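Local coordinates for protein THB11 (Chlamydomonas reinhardtii, PDB 6TD7) that binds heme b in a truncated-hemoglobin (globin) domain and probably binds oxygen there, the iron here carrying cyanide, at residues Leu30-Arg33 against Lys34-Ala37; Pro125-Asp128 against Ala129-Pro133; Pro50-Leu53 against Arg54-Ser58; Ala80-Arg83 against Ile84-Arg88; Phe102-Ala105 against Met106-Gly110. One frame throughout, in Å; residues are numbered along the deposited sequence. Where two conformers were deposited one is given.

Contact 1: residues Leu30-Arg33 against Lys34-Ala37; sequences LFYR and KLYA. With CYN (cyanide ion), chain C.
Tyr32 and Leu35 lie side by side near the end of helix 21-36, and the backbone donors and acceptors around them are paired in the i to i+4 pattern. Lys34 N gives its proton to Leu30 O at 2.9 Å and Tyr36 N to Tyr32 O, the latter with an N-H...O angle of 171°; Leu35 N reaches Phe31 O in the same way, and Ala37 N closes the series on Arg33 O. The Tyr32 hydroxyl donates to cyanide N at 2.8 Å. Phe31 has CG anti to its backbone N (chi1 166°), which carries the ring along to Leu35, whose CG lies over one face, 4.1 Å from the centroid and 20° off the normal, a CH-pi contact. Lys34 lays CE against Leu30 CG at 3.7 Å, and its NZ forms salt bridges with Glu104 and Glu108 of helix 92-108, while Tyr36 OH is hydrogen-bonded to Gln48 O. Its short bond makes Tyr32 a distal donor that would probably stabilise the bound anion.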
# COMPACT_ATOMS: atom_id res chain seq x y z
N LEU A 30 -6.61 9.21 -1.16
CA LEU A 30 -5.59 10.20 -0.82
C LEU A 30 -4.19 9.62 -1.00
O LEU A 30 -3.30 10.30 -1.52
CB LEU A 30 -5.82 10.66 0.61
CG LEU A 30 -4.96 11.75 1.23
CD1 LEU A 30 -4.87 12.96 0.32
CD2 LEU A 30 -5.57 12.11 2.58
N PHE A 31 -3.99 8.37 -0.57
CA PHE A 31 -2.74 7.67 -0.84
C PHE A 31 -2.36 7.77 -2.31
O PHE A 31 -1.24 8.16 -2.65
CB PHE A 31 -2.89 6.21 -0.40
CG PHE A 31 -1.81 5.29 -0.91
CD1 PHE A 31 -0.52 5.35 -0.39
CD2 PHE A 31 -2.09 4.34 -1.88
CE1 PHE A 31 0.47 4.49 -0.86
CE2 PHE A 31 -1.11 3.48 -2.35
CZ PHE A 31 0.17 3.55 -1.84
N TYR A 32 -3.28 7.43 -3.22
CA TYR A 32 -2.94 7.48 -4.63
C TYR A 32 -2.73 8.91 -5.12
O TYR A 32 -1.88 9.14 -5.98
CB TYR A 32 -4.01 6.77 -5.47
CG TYR A 32 -3.80 5.27 -5.47
CD1 TYR A 32 -2.77 4.69 -6.19
CD2 TYR A 32 -4.63 4.45 -4.73
CE1 TYR A 32 -2.57 3.32 -6.18
CE2 TYR A 32 -4.45 3.08 -4.72
CZ TYR A 32 -3.42 2.53 -5.44
OH TYR A 32 -3.27 1.16 -5.40
N ARG A 33 -3.47 9.87 -4.58
CA ARG A 33 -3.23 11.26 -4.96
C ARG A 33 -1.80 11.67 -4.61
O ARG A 33 -1.11 12.29 -5.43
CB ARG A 33 -4.24 12.17 -4.27
CG ARG A 33 -4.61 13.40 -5.08
CD ARG A 33 -6.08 13.75 -4.94
NE ARG A 33 -6.40 14.15 -3.57
CZ ARG A 33 -7.39 13.64 -2.84
NH1 ARG A 33 -8.20 12.71 -3.32
NH2 ARG A 33 -7.57 14.09 -1.60
N LYS A 34 -1.33 11.31 -3.41
CA LYS A 34 0.03 11.62 -3.03
C LYS A 34 1.05 10.91 -3.91
O LYS A 34 2.06 11.50 -4.31
CB LYS A 34 0.25 11.25 -1.56
CG LYS A 34 -0.51 12.12 -0.58
CD LYS A 34 -0.67 11.44 0.77
CE LYS A 34 -1.32 12.36 1.79
NZ LYS A 34 -0.40 13.44 2.24
N LEU A 35 0.81 9.62 -4.21
CA LEU A 35 1.74 8.86 -5.03
C LEU A 35 1.97 9.53 -6.37
O LEU A 35 3.12 9.74 -6.79
CB LEU A 35 1.21 7.44 -5.28
CG LEU A 35 1.33 6.32 -4.26
CD1 LEU A 35 1.13 4.98 -5.00
CD2 LEU A 35 2.64 6.32 -3.50
N TYR A 36 0.89 9.85 -7.08
CA TYR A 36 0.99 10.39 -8.43
C TYR A 36 1.51 11.81 -8.44
O TYR A 36 1.95 12.29 -9.49
CB TYR A 36 -0.38 10.32 -9.12
CG TYR A 36 -0.68 8.97 -9.74
CD1 TYR A 36 -1.20 7.93 -8.97
CD2 TYR A 36 -0.44 8.73 -11.08
CE1 TYR A 36 -1.48 6.70 -9.54
CE2 TYR A 36 -0.71 7.50 -11.65
CZ TYR A 36 -1.23 6.50 -10.88
OH TYR A 36 -1.50 5.27 -11.44
N ALA A 37 1.46 12.51 -7.31
CA ALA A 37 2.02 13.84 -7.18
C ALA A 37 3.50 13.84 -6.83
O ALA A 37 4.11 14.91 -6.77
CB ALA A 37 1.24 14.63 -6.12
C CYN C . 0.38 -0.02 -5.47
N CYN C . -0.62 0.45 -5.81

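Contact 2: residues Pro125-Asp128 against Ala129-Pro133; sequences PYKD and AIFTP
Phe131 and Lys127 meet across the last turn of helix 125-131, where backbone bonds make the first group of interactions. Ala129 N donates to Pro125 O at 3.1 Å. Ile130 N is bonded to Tyr126 O from above the carbonyl plane, 42° out of it, and only weakly to Lys127 O. Phe131 N also finds Lys127 O, here at 3.2 Å.

A second group gathers at the C-terminal end. Thr132, the first residue to leave helical backbone angles, donates through OG1 to Asp128 O at 2.7 Å, and its N adds a weak bond to the same oxygen. OG1 lies beside its own backbone N (chi1 -62°), which lets hydroxyl and amide address one carbonyl.

Side-chain contacts form the third group. Phe131 brings CD2 within 3.2 Å of Lys127 O, which lies at the ring edge, while Ile130 CG2 sits 3.4 Å above the ring plane, over its centre. An alanine in place of Phe131 would probably leave Ile130 CG2 without the flat surface it rests on. Tyr126 CD1 touches Ala129 CB at 4.0 Å.

Lys127 ends in a salt bridge with Asp96 of helix 92-108, whose Phe95 packs on both Ile130 and Phe131. Toward helix 77-88, Tyr126, Ala129 and Ile130 rest on Val77, and Ile130 also reaches His81, the axial heme ligand.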
# COMPACT_ATOMS: atom_id res chain seq x y z
N PRO A 125 6.01 -6.05 6.52
CA PRO A 125 6.62 -7.25 5.93
C PRO A 125 6.62 -7.23 4.40
O PRO A 125 7.45 -7.91 3.78
CB PRO A 125 5.75 -8.39 6.48
CG PRO A 125 5.17 -7.85 7.75
CD PRO A 125 4.94 -6.39 7.49
N TYR A 126 5.73 -6.48 3.78
CA TYR A 126 5.62 -6.53 2.32
C TYR A 126 6.68 -5.71 1.63
O TYR A 126 6.85 -5.86 0.41
CB TYR A 126 4.20 -6.14 1.91
CG TYR A 126 3.33 -7.30 2.28
CD1 TYR A 126 3.23 -8.39 1.43
CD2 TYR A 126 2.73 -7.37 3.52
CE1 TYR A 126 2.50 -9.49 1.79
CE2 TYR A 126 1.99 -8.47 3.89
CZ TYR A 126 1.89 -9.53 3.02
OH TYR A 126 1.16 -10.64 3.36
N LYS A 127 7.45 -4.92 2.37
CA LYS A 127 8.67 -4.35 1.80
C LYS A 127 9.68 -5.45 1.48
O LYS A 127 10.15 -5.56 0.35
CB LYS A 127 9.27 -3.32 2.74
CG LYS A 127 10.52 -2.68 2.20
CD LYS A 127 11.11 -1.70 3.20
CE LYS A 127 12.41 -1.12 2.68
NZ LYS A 127 12.95 -0.10 3.61
N ASP A 128 10.00 -6.28 2.47
CA ASP A 128 10.89 -7.41 2.23
C ASP A 128 10.32 -8.36 1.17
O ASP A 128 11.07 -8.94 0.38
CB ASP A 128 11.14 -8.17 3.54
CG ASP A 128 12.16 -7.48 4.43
OD1 ASP A 128 12.81 -6.51 3.98
OD2 ASP A 128 12.32 -7.93 5.58
N ALA A 129 9.00 -8.54 1.15
CA ALA A 129 8.40 -9.42 0.15
C ALA A 129 8.67 -8.91 -1.26
O ALA A 129 9.01 -9.70 -2.15
CB ALA A 129 6.90 -9.55 0.39
N ILE A 130 8.53 -7.61 -1.47
CA ILE A 130 8.66 -7.06 -2.82
C ILE A 130 10.11 -7.16 -3.31
O ILE A 130 10.35 -7.46 -4.49
CB ILE A 130 8.16 -5.60 -2.85
CG1 ILE A 130 6.63 -5.58 -2.82
CG2 ILE A 130 8.69 -4.88 -4.08
CD1 ILE A 130 6.04 -4.22 -2.56
N PHE A 131 11.08 -6.92 -2.44
CA PHE A 131 12.45 -6.69 -2.88
C PHE A 131 13.42 -7.83 -2.58
O PHE A 131 14.59 -7.73 -2.95
CB PHE A 131 12.98 -5.39 -2.24
CG PHE A 131 12.22 -4.18 -2.68
CD1 PHE A 131 12.41 -3.66 -3.96
CD2 PHE A 131 11.30 -3.58 -1.85
CE1 PHE A 131 11.70 -2.55 -4.38
CE2 PHE A 131 10.59 -2.47 -2.27
CZ PHE A 131 10.79 -1.96 -3.54
N THR A 132 12.97 -8.92 -1.97
CA THR A 132 13.85 -10.05 -1.73
C THR A 132 13.83 -10.98 -2.93
O THR A 132 12.76 -11.51 -3.27
CB THR A 132 13.44 -10.80 -0.48
OG1 THR A 132 13.55 -9.94 0.66
CG2 THR A 132 14.36 -12.01 -0.28
N PRO A 133 14.96 -11.20 -3.61
CA PRO A 133 14.96 -12.16 -4.73
C PRO A 133 14.47 -13.53 -4.30
O PRO A 133 14.76 -14.01 -3.20
CB PRO A 133 16.43 -12.20 -5.16
CG PRO A 133 16.98 -10.88 -4.76
CD PRO A 133 16.25 -10.50 -3.49

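Contact 3: residues Pro50-Leu53 against Arg54-Ser58; sequences PMHL and RAKQS. With HEM (protoporphyrin IX containing Fe), chain B; CYN (cyanide ion), chain C.
The distal heme pocket is lined by one side of helix 50-64, on which Leu53 and Gln57, one turn apart, both face the bound cyanide. The two are joined through the backbone, Gln57 N donating to Leu53 O at 3.0 Å. Leu53 carries CG anti to its backbone N (chi1 -169°), and this swings its branches to the heme: CD1 comes to 3.4 Å from C2A of the porphyrin, while CG stands 3.5 Å from cyanide N. Gln57 extends beyond CG so that NE2 lies 3.9 Å from the same nitrogen, a separation too long to count as a bond. In this globin fold the helix thus supplies apolar and amide groups to the ligand side, where Leu53 and Gln57 also pack on Tyr32 of helix 21-36. An alanine at Leu53 would probably open a gap beside cyanide and remove the contact with the porphyrin edge at C2A.

His52 and Lys56 run side by side farther out. Lys56 CG lies over one face of the imidazole, 4.1 Å from the ring centroid and 27° off its normal, a CH-pi contact. Bends at chi2 and chi3 then lead the lysine chain away from the ring, and CE reaches 3.4 Å from propionate O2D of the heme.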
# COMPACT_ATOMS: atom_id res chain seq x y z
N PRO A 50 -4.77 5.11 -12.74
CA PRO A 50 -4.92 5.07 -11.28
C PRO A 50 -6.12 4.26 -10.83
O PRO A 50 -6.07 3.64 -9.76
CB PRO A 50 -5.06 6.55 -10.89
CG PRO A 50 -4.63 7.33 -12.09
CD PRO A 50 -4.86 6.48 -13.28
N MET A 51 -7.20 4.26 -11.60
CA MET A 51 -8.37 3.47 -11.22
C MET A 51 -8.07 1.98 -11.31
O MET A 51 -8.50 1.20 -10.46
CB MET A 51 -9.55 3.84 -12.12
CG MET A 51 -10.05 5.27 -11.98
SD MET A 51 -11.46 5.35 -10.86
CE MET A 51 -11.81 7.10 -10.82
N HIS A 52 -7.34 1.57 -12.35
CA HIS A 52 -7.02 0.16 -12.49
C HIS A 52 -6.09 -0.29 -11.37
O HIS A 52 -6.26 -1.38 -10.82
CB HIS A 52 -6.38 -0.09 -13.86
CG HIS A 52 -6.07 -1.52 -14.12
ND1 HIS A 52 -7.04 -2.45 -14.41
CD2 HIS A 52 -4.89 -2.19 -14.11
CE1 HIS A 52 -6.48 -3.63 -14.59
NE2 HIS A 52 -5.18 -3.51 -14.40
N LEU A 53 -5.12 0.55 -11.02
CA LEU A 53 -4.18 0.20 -9.96
C LEU A 53 -4.90 0.03 -8.63
O LEU A 53 -4.67 -0.94 -7.91
CB LEU A 53 -3.12 1.29 -9.88
CG LEU A 53 -1.90 0.99 -9.01
CD1 LEU A 53 -1.28 -0.32 -9.44
CD2 LEU A 53 -0.91 2.15 -9.13
N ARG A 54 -5.78 0.98 -8.29
CA ARG A 54 -6.55 0.84 -7.06
C ARG A 54 -7.38 -0.44 -7.08
O ARG A 54 -7.47 -1.15 -6.07
CB ARG A 54 -7.44 2.07 -6.86
CG ARG A 54 -8.38 2.02 -5.65
CD ARG A 54 -9.72 1.34 -5.95
NE ARG A 54 -10.26 1.77 -7.23
CZ ARG A 54 -11.27 1.18 -7.86
NH1 ARG A 54 -11.87 0.12 -7.32
NH2 ARG A 54 -11.68 1.64 -9.03
N ALA A 55 -7.99 -0.76 -8.22
CA ALA A 55 -8.75 -2.00 -8.32
C ALA A 55 -7.87 -3.20 -8.02
O ALA A 55 -8.25 -4.09 -7.25
CB ALA A 55 -9.37 -2.12 -9.72
N LYS A 56 -6.67 -3.25 -8.62
CA LYS A 56 -5.78 -4.38 -8.42
C LYS A 56 -5.32 -4.50 -6.97
O LYS A 56 -5.08 -5.62 -6.49
CB LYS A 56 -4.55 -4.26 -9.34
CG LYS A 56 -4.82 -4.47 -10.83
CD LYS A 56 -5.68 -5.70 -11.11
CE LYS A 56 -5.14 -6.97 -10.44
NZ LYS A 56 -6.14 -8.08 -10.47
N GLN A 57 -5.17 -3.37 -6.28
CA GLN A 57 -4.70 -3.32 -4.90
C GLN A 57 -5.82 -3.60 -3.89
O GLN A 57 -5.53 -3.77 -2.70
CB GLN A 57 -4.10 -1.92 -4.62
CG GLN A 57 -3.32 -1.78 -3.32
CD GLN A 57 -3.35 -0.36 -2.74
OE1 GLN A 57 -4.39 0.30 -2.72
NE2 GLN A 57 -2.21 0.10 -2.25
N SER A 58 -7.06 -3.71 -4.36
CA SER A 58 -8.21 -3.73 -3.45
C SER A 58 -8.20 -4.96 -2.55
O SER A 58 -8.53 -4.86 -1.36
CB SER A 58 -9.51 -3.66 -4.25
OG SER A 58 -9.78 -2.34 -4.69
CHA HEM B . 0.49 -3.54 -7.68
CHB HEM B . 3.50 0.26 -8.21
CHC HEM B . 3.64 1.00 -3.41
CHD HEM B . 1.00 -3.10 -2.83
C1A HEM B . 1.26 -2.56 -8.27
C2A HEM B . 1.44 -2.27 -9.69
C3A HEM B . 2.27 -1.23 -9.80
C4A HEM B . 2.65 -0.80 -8.47
CMA HEM B . 2.74 -0.56 -11.10
CAA HEM B . 0.80 -3.00 -10.89
CBA HEM B . 1.08 -4.50 -10.88
CGA HEM B . 0.21 -5.17 -11.92
O1A HEM B . 0.53 -6.33 -12.28
O2A HEM B . -0.79 -4.56 -12.38
C1B HEM B . 3.74 0.83 -6.97
C2B HEM B . 4.47 2.05 -6.73
C3B HEM B . 4.53 2.26 -5.41
C4B HEM B . 3.83 1.18 -4.76
CMB HEM B . 5.09 2.96 -7.82
CAB HEM B . 5.22 3.47 -4.74
CBB HEM B . 5.51 3.48 -3.43
C1C HEM B . 2.92 -0.04 -2.87
C2C HEM B . 2.65 -0.19 -1.46
C3C HEM B . 1.95 -1.30 -1.29
C4C HEM B . 1.70 -1.92 -2.58
CMC HEM B . 3.14 0.78 -0.36
CAC HEM B . 1.48 -1.79 0.10
CBC HEM B . 1.45 -3.10 0.35
C1D HEM B . 0.56 -3.51 -4.08
C2D HEM B . -0.45 -4.51 -4.34
C3D HEM B . -0.58 -4.64 -5.67
C4D HEM B . 0.33 -3.71 -6.31
CMD HEM B . -1.22 -5.29 -3.25
CAD HEM B . -1.57 -5.55 -6.42
CBD HEM B . -1.06 -6.97 -6.61
CGD HEM B . -2.25 -7.67 -7.21
O1D HEM B . -2.99 -8.35 -6.45
O2D HEM B . -2.46 -7.53 -8.44
NA HEM B . 2.02 -1.63 -7.57
NB HEM B . 3.36 0.32 -5.74
NC HEM B . 2.31 -1.11 -3.53
ND HEM B . 1.01 -3.05 -5.31
FE HEM B . 2.13 -1.39 -5.52
C CYN C . 0.38 -0.02 -5.47
N CYN C . -0.62 0.45 -5.81

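Contact 4: residues Ala80-Arg83 against Ile84-Arg88; sequences AHLR and IIKQR. With HEM (protoporphyrin IX containing Fe), chain B.
His81 and Ile84, one turn apart on helix 77-88, which like the proximal helix of globins carries the axial histidine, both face the heme. From CB, itself 4.3 Å from Ile85 CD1, the His81 chain turns CG beside the backbone N (chi1 -60°), and this directs the imidazole to the iron. In the ring, CD2 comes to 4.3 Å from Ile84 CD1, which sits at the ring edge, and CE1 meets Ile130 of helix 125-131. ND1 is hydrogen-bonded to Val77 O one turn back, a second-shell bond that would fix the rotation of the ring. NE2 ends the chain on the heme iron at 2.2 Å.

Ile84 has CG1 between its backbone N and carbonyl carbon (chi1 52°). This brings CG1 against His81 O and carries CD1 forward to 3.6 Å from CHB of the porphyrin.

Backbone bonds tie the two halves: Ile85 N to His81 O, Lys86 N to Leu82 O and Gln87 N to Arg83 O. Leu82 leans CD1 on Lys86 CG at 3.9 Å. Arg83, a heme-binding residue, turns the edge of its guanidinium toward propionate O1A, although the modelled approach is too short for its length to be relied on. Arg88 is anchored elsewhere, to Asp47. One water links the turns, donating to Ala80 O at 2.8 Å and accepting from Ile84 N at 3.1 Å.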
# COMPACT_ATOMS: atom_id res chain seq x y z
N ALA A 80 4.08 -8.65 -8.73
CA ALA A 80 3.31 -7.50 -9.20
C ALA A 80 4.21 -6.31 -9.51
O ALA A 80 3.95 -5.56 -10.46
CB ALA A 80 2.26 -7.12 -8.15
N HIS A 81 5.26 -6.11 -8.72
CA HIS A 81 6.13 -4.95 -8.90
C HIS A 81 7.40 -5.26 -9.69
O HIS A 81 8.25 -4.38 -9.83
CB HIS A 81 6.54 -4.37 -7.54
CG HIS A 81 5.38 -3.90 -6.72
ND1 HIS A 81 4.65 -4.74 -5.90
CD2 HIS A 81 4.82 -2.67 -6.59
CE1 HIS A 81 3.70 -4.05 -5.31
NE2 HIS A 81 3.78 -2.80 -5.71
N LEU A 82 7.55 -6.48 -10.22
CA LEU A 82 8.85 -6.89 -10.74
C LEU A 82 9.17 -6.20 -12.05
O LEU A 82 10.35 -6.01 -12.38
CB LEU A 82 8.91 -8.41 -10.89
CG LEU A 82 10.30 -8.98 -11.22
CD1 LEU A 82 11.33 -8.56 -10.17
CD2 LEU A 82 10.27 -10.51 -11.34
N ARG A 83 8.15 -5.80 -12.82
CA ARG A 83 8.40 -5.04 -14.04
C ARG A 83 9.04 -3.69 -13.72
O ARG A 83 10.06 -3.32 -14.32
CB ARG A 83 7.10 -4.84 -14.82
CG ARG A 83 6.51 -6.10 -15.42
CD ARG A 83 5.05 -5.87 -15.80
NE ARG A 83 4.20 -5.71 -14.62
CZ ARG A 83 3.46 -6.68 -14.08
NH1 ARG A 83 3.43 -7.89 -14.62
NH2 ARG A 83 2.73 -6.43 -13.00
N ILE A 84 8.46 -2.93 -12.80
CA ILE A 84 9.02 -1.61 -12.53
C ILE A 84 10.35 -1.74 -11.80
O ILE A 84 11.22 -0.87 -11.92
CB ILE A 84 8.04 -0.70 -11.78
CG1 ILE A 84 7.49 -1.35 -10.51
CG2 ILE A 84 6.89 -0.31 -12.69
CD1 ILE A 84 6.79 -0.35 -9.59
N ILE A 85 10.55 -2.82 -11.04
CA ILE A 85 11.85 -3.08 -10.43
C ILE A 85 12.91 -3.25 -11.51
O ILE A 85 13.90 -2.50 -11.57
CB ILE A 85 11.79 -4.32 -9.51
CG1 ILE A 85 10.96 -4.01 -8.26
CG2 ILE A 85 13.21 -4.78 -9.13
CD1 ILE A 85 10.73 -5.21 -7.36
N LYS A 86 12.71 -4.23 -12.40
CA LYS A 86 13.75 -4.58 -13.37
C LYS A 86 13.86 -3.53 -14.47
O LYS A 86 14.96 -3.27 -14.97
CB LYS A 86 13.45 -5.95 -13.97
CG LYS A 86 13.55 -7.10 -12.98
CD LYS A 86 15.00 -7.41 -12.65
CE LYS A 86 15.19 -7.85 -11.20
NZ LYS A 86 16.30 -7.10 -10.55
N GLN A 87 12.75 -2.94 -14.88
CA GLN A 87 12.79 -2.02 -16.01
C GLN A 87 13.07 -0.58 -15.59
O GLN A 87 13.73 0.15 -16.34
CB GLN A 87 11.48 -2.10 -16.79
CG GLN A 87 11.25 -3.48 -17.41
CD GLN A 87 9.91 -3.60 -18.10
OE1 GLN A 87 9.25 -2.60 -18.39
NE2 GLN A 87 9.50 -4.83 -18.38
N ARG A 88 12.61 -0.16 -14.41
CA ARG A 88 12.70 1.23 -14.00
C ARG A 88 13.41 1.45 -12.67
O ARG A 88 13.52 2.61 -12.23
CB ARG A 88 11.29 1.84 -13.93
CG ARG A 88 10.41 1.41 -15.09
CD ARG A 88 9.21 2.32 -15.26
NE ARG A 88 8.37 1.87 -16.36
CZ ARG A 88 7.23 2.46 -16.72
NH1 ARG A 88 6.79 3.53 -16.05
NH2 ARG A 88 6.53 1.98 -17.73
CHA HEM B . 0.49 -3.54 -7.68
CHB HEM B . 3.50 0.26 -8.21
CHC HEM B . 3.64 1.00 -3.41
CHD HEM B . 1.00 -3.10 -2.83
C1A HEM B . 1.26 -2.56 -8.27
C2A HEM B . 1.44 -2.27 -9.69
C3A HEM B . 2.27 -1.23 -9.80
C4A HEM B . 2.65 -0.80 -8.47
CMA HEM B . 2.74 -0.56 -11.10
CAA HEM B . 0.80 -3.00 -10.89
CBA HEM B . 1.08 -4.50 -10.88
CGA HEM B . 0.21 -5.17 -11.92
O1A HEM B . 0.53 -6.33 -12.28
O2A HEM B . -0.79 -4.56 -12.38
C1B HEM B . 3.74 0.83 -6.97
C2B HEM B . 4.47 2.05 -6.73
C3B HEM B . 4.53 2.26 -5.41
C4B HEM B . 3.83 1.18 -4.76
CMB HEM B . 5.09 2.96 -7.82
CAB HEM B . 5.22 3.47 -4.74
CBB HEM B . 5.51 3.48 -3.43
C1C HEM B . 2.92 -0.04 -2.87
C2C HEM B . 2.65 -0.19 -1.46
C3C HEM B . 1.95 -1.30 -1.29
C4C HEM B . 1.70 -1.92 -2.58
CMC HEM B . 3.14 0.78 -0.36
CAC HEM B . 1.48 -1.79 0.10
CBC HEM B . 1.45 -3.10 0.35
C1D HEM B . 0.56 -3.51 -4.08
C2D HEM B . -0.45 -4.51 -4.34
C3D HEM B . -0.58 -4.64 -5.67
C4D HEM B . 0.33 -3.71 -6.31
CMD HEM B . -1.22 -5.29 -3.25
CAD HEM B . -1.57 -5.55 -6.42
CBD HEM B . -1.06 -6.97 -6.61
CGD HEM B . -2.25 -7.67 -7.21
O1D HEM B . -2.99 -8.35 -6.45
O2D HEM B . -2.46 -7.53 -8.44
NA HEM B . 2.02 -1.63 -7.57
NB HEM B . 3.36 0.32 -5.74
NC HEM B . 2.31 -1.11 -3.53
ND HEM B . 1.01 -3.05 -5.31
FE HEM B . 2.13 -1.39 -5.52
O HOH W 1 5.68 -3.96 -11.92

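Contact 5: residues Phe102-Ala105 against Met106-Gly110; sequences FEEA and MTELG
Phe102 and Met106 form the tightly packed side of this last stretch of helix 92-108. Met106 swings CE to the edge of the phenylalanine ring, 3.9 Å from CD1, helped by a bend at its last torsion (chi3 -64°). SD lies 5.2 Å from the ring centroid and 68° off the normal, an oblique Met-aromatic contact. Phe102 also meets Phe31 of helix 21-36 edge-to-face, and Met120 of helix 113-123 touches both Phe102 and Met106, so this side is buried between helices.

The other side is more polar and more open. Thr107 grips Glu103 O twice, through N at 2.9 Å and through OG1 at 3.0 Å, the hydroxyl coming from above the carbonyl plane. Glu108 N donates to Glu104 O at 2.8 Å. The helix then ends in a Schellman motif, with Gly110 at positive phi and bonds running back into the last turn. Among the amides there, Gly110 N bonds to Thr107 O at 3.0 Å; Leu109 N has a weak bond to Ala105 O.

Glu104 and Glu108 lie alongside each other, their OE2 atoms 4.2 Å apart and their carboxylate planes turned by 39°. Lys100 pairs with Glu104. The closeness of the two acids is likely to be tolerated because Lys34, bridging to both from helix 21-36, offsets their charge.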
# COMPACT_ATOMS: atom_id res chain seq x y z
N PHE A 102 0.92 6.50 2.68
CA PHE A 102 -0.24 5.80 3.23
C PHE A 102 -0.48 6.23 4.67
O PHE A 102 -1.62 6.45 5.08
CB PHE A 102 -0.02 4.29 3.15
CG PHE A 102 -1.28 3.50 3.31
CD1 PHE A 102 -1.73 3.14 4.56
CD2 PHE A 102 -2.01 3.11 2.20
CE1 PHE A 102 -2.89 2.42 4.71
CE2 PHE A 102 -3.17 2.38 2.34
CZ PHE A 102 -3.61 2.03 3.60
N GLU A 103 0.60 6.39 5.44
CA GLU A 103 0.49 6.87 6.81
C GLU A 103 -0.03 8.30 6.85
O GLU A 103 -0.85 8.65 7.71
CB GLU A 103 1.85 6.77 7.49
CG GLU A 103 1.88 7.24 8.93
CD GLU A 103 3.30 7.36 9.46
OE1 GLU A 103 3.55 6.92 10.60
OE2 GLU A 103 4.16 7.90 8.74
N GLU A 104 0.47 9.16 5.95
CA GLU A 104 -0.02 10.54 5.89
C GLU A 104 -1.52 10.58 5.59
O GLU A 104 -2.26 11.38 6.17
CB GLU A 104 0.74 11.33 4.82
CG GLU A 104 2.17 11.66 5.18
CD GLU A 104 2.86 12.53 4.14
OE1 GLU A 104 4.02 12.91 4.38
OE2 GLU A 104 2.25 12.83 3.09
N ALA A 105 -1.97 9.73 4.65
CA ALA A 105 -3.39 9.68 4.32
C ALA A 105 -4.23 9.31 5.54
O ALA A 105 -5.28 9.92 5.78
CB ALA A 105 -3.62 8.68 3.19
N MET A 106 -3.79 8.33 6.32
CA MET A 106 -4.53 7.98 7.54
C MET A 106 -4.51 9.13 8.53
O MET A 106 -5.52 9.43 9.17
CB MET A 106 -3.94 6.72 8.17
CG MET A 106 -4.35 5.42 7.47
SD MET A 106 -3.80 3.96 8.38
CE MET A 106 -2.03 4.16 8.27
N THR A 107 -3.36 9.80 8.68
CA THR A 107 -3.28 10.93 9.60
C THR A 107 -4.24 12.04 9.19
O THR A 107 -4.97 12.59 10.02
CB THR A 107 -1.85 11.47 9.65
OG1 THR A 107 -0.94 10.44 10.08
CG2 THR A 107 -1.76 12.66 10.60
N GLU A 108 -4.23 12.38 7.90
CA GLU A 108 -5.02 13.51 7.41
C GLU A 108 -6.51 13.26 7.49
O GLU A 108 -7.29 14.23 7.47
CB GLU A 108 -4.60 13.84 5.98
CG GLU A 108 -3.26 14.54 5.92
CD GLU A 108 -2.60 14.47 4.56
OE1 GLU A 108 -3.31 14.54 3.53
OE2 GLU A 108 -1.36 14.34 4.53
N LEU A 109 -6.95 12.01 7.59
CA LEU A 109 -8.36 11.69 7.74
C LEU A 109 -8.76 11.46 9.19
O LEU A 109 -9.92 11.14 9.46
CB LEU A 109 -8.71 10.47 6.88
CG LEU A 109 -8.80 10.85 5.40
CD1 LEU A 109 -8.53 9.68 4.48
CD2 LEU A 109 -10.16 11.47 5.10
N GLY A 110 -7.83 11.62 10.13
CA GLY A 110 -8.16 11.58 11.54
C GLY A 110 -7.91 10.28 12.27
O GLY A 110 -8.37 10.14 13.41

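How the contacts relate
Heme and cyanide organise three of the contacts: contacts 1 and 3 both touch cyanide on the distal side, while contact 4 holds the iron from the proximal side. Contacts 1 and 3 meet directly, Tyr32 OH lying 3.0 Å from Gln57 OE1 in a probable hydrogen bond, though the single phenol proton cannot serve both cyanide N and OE1. Contacts 3 and 4, with centres 17 Å apart, do not touch but share the heme. Contact 2 backs contact 4 where Ile130 CD1 packs 3.6 Å from His81 CE1. Contact 5 is tied to contact 1 by Lys34 NZ, 2.6 Å from Glu108 OE2, and its centre is about 27 Å from that of contact 4, across the chain's centre.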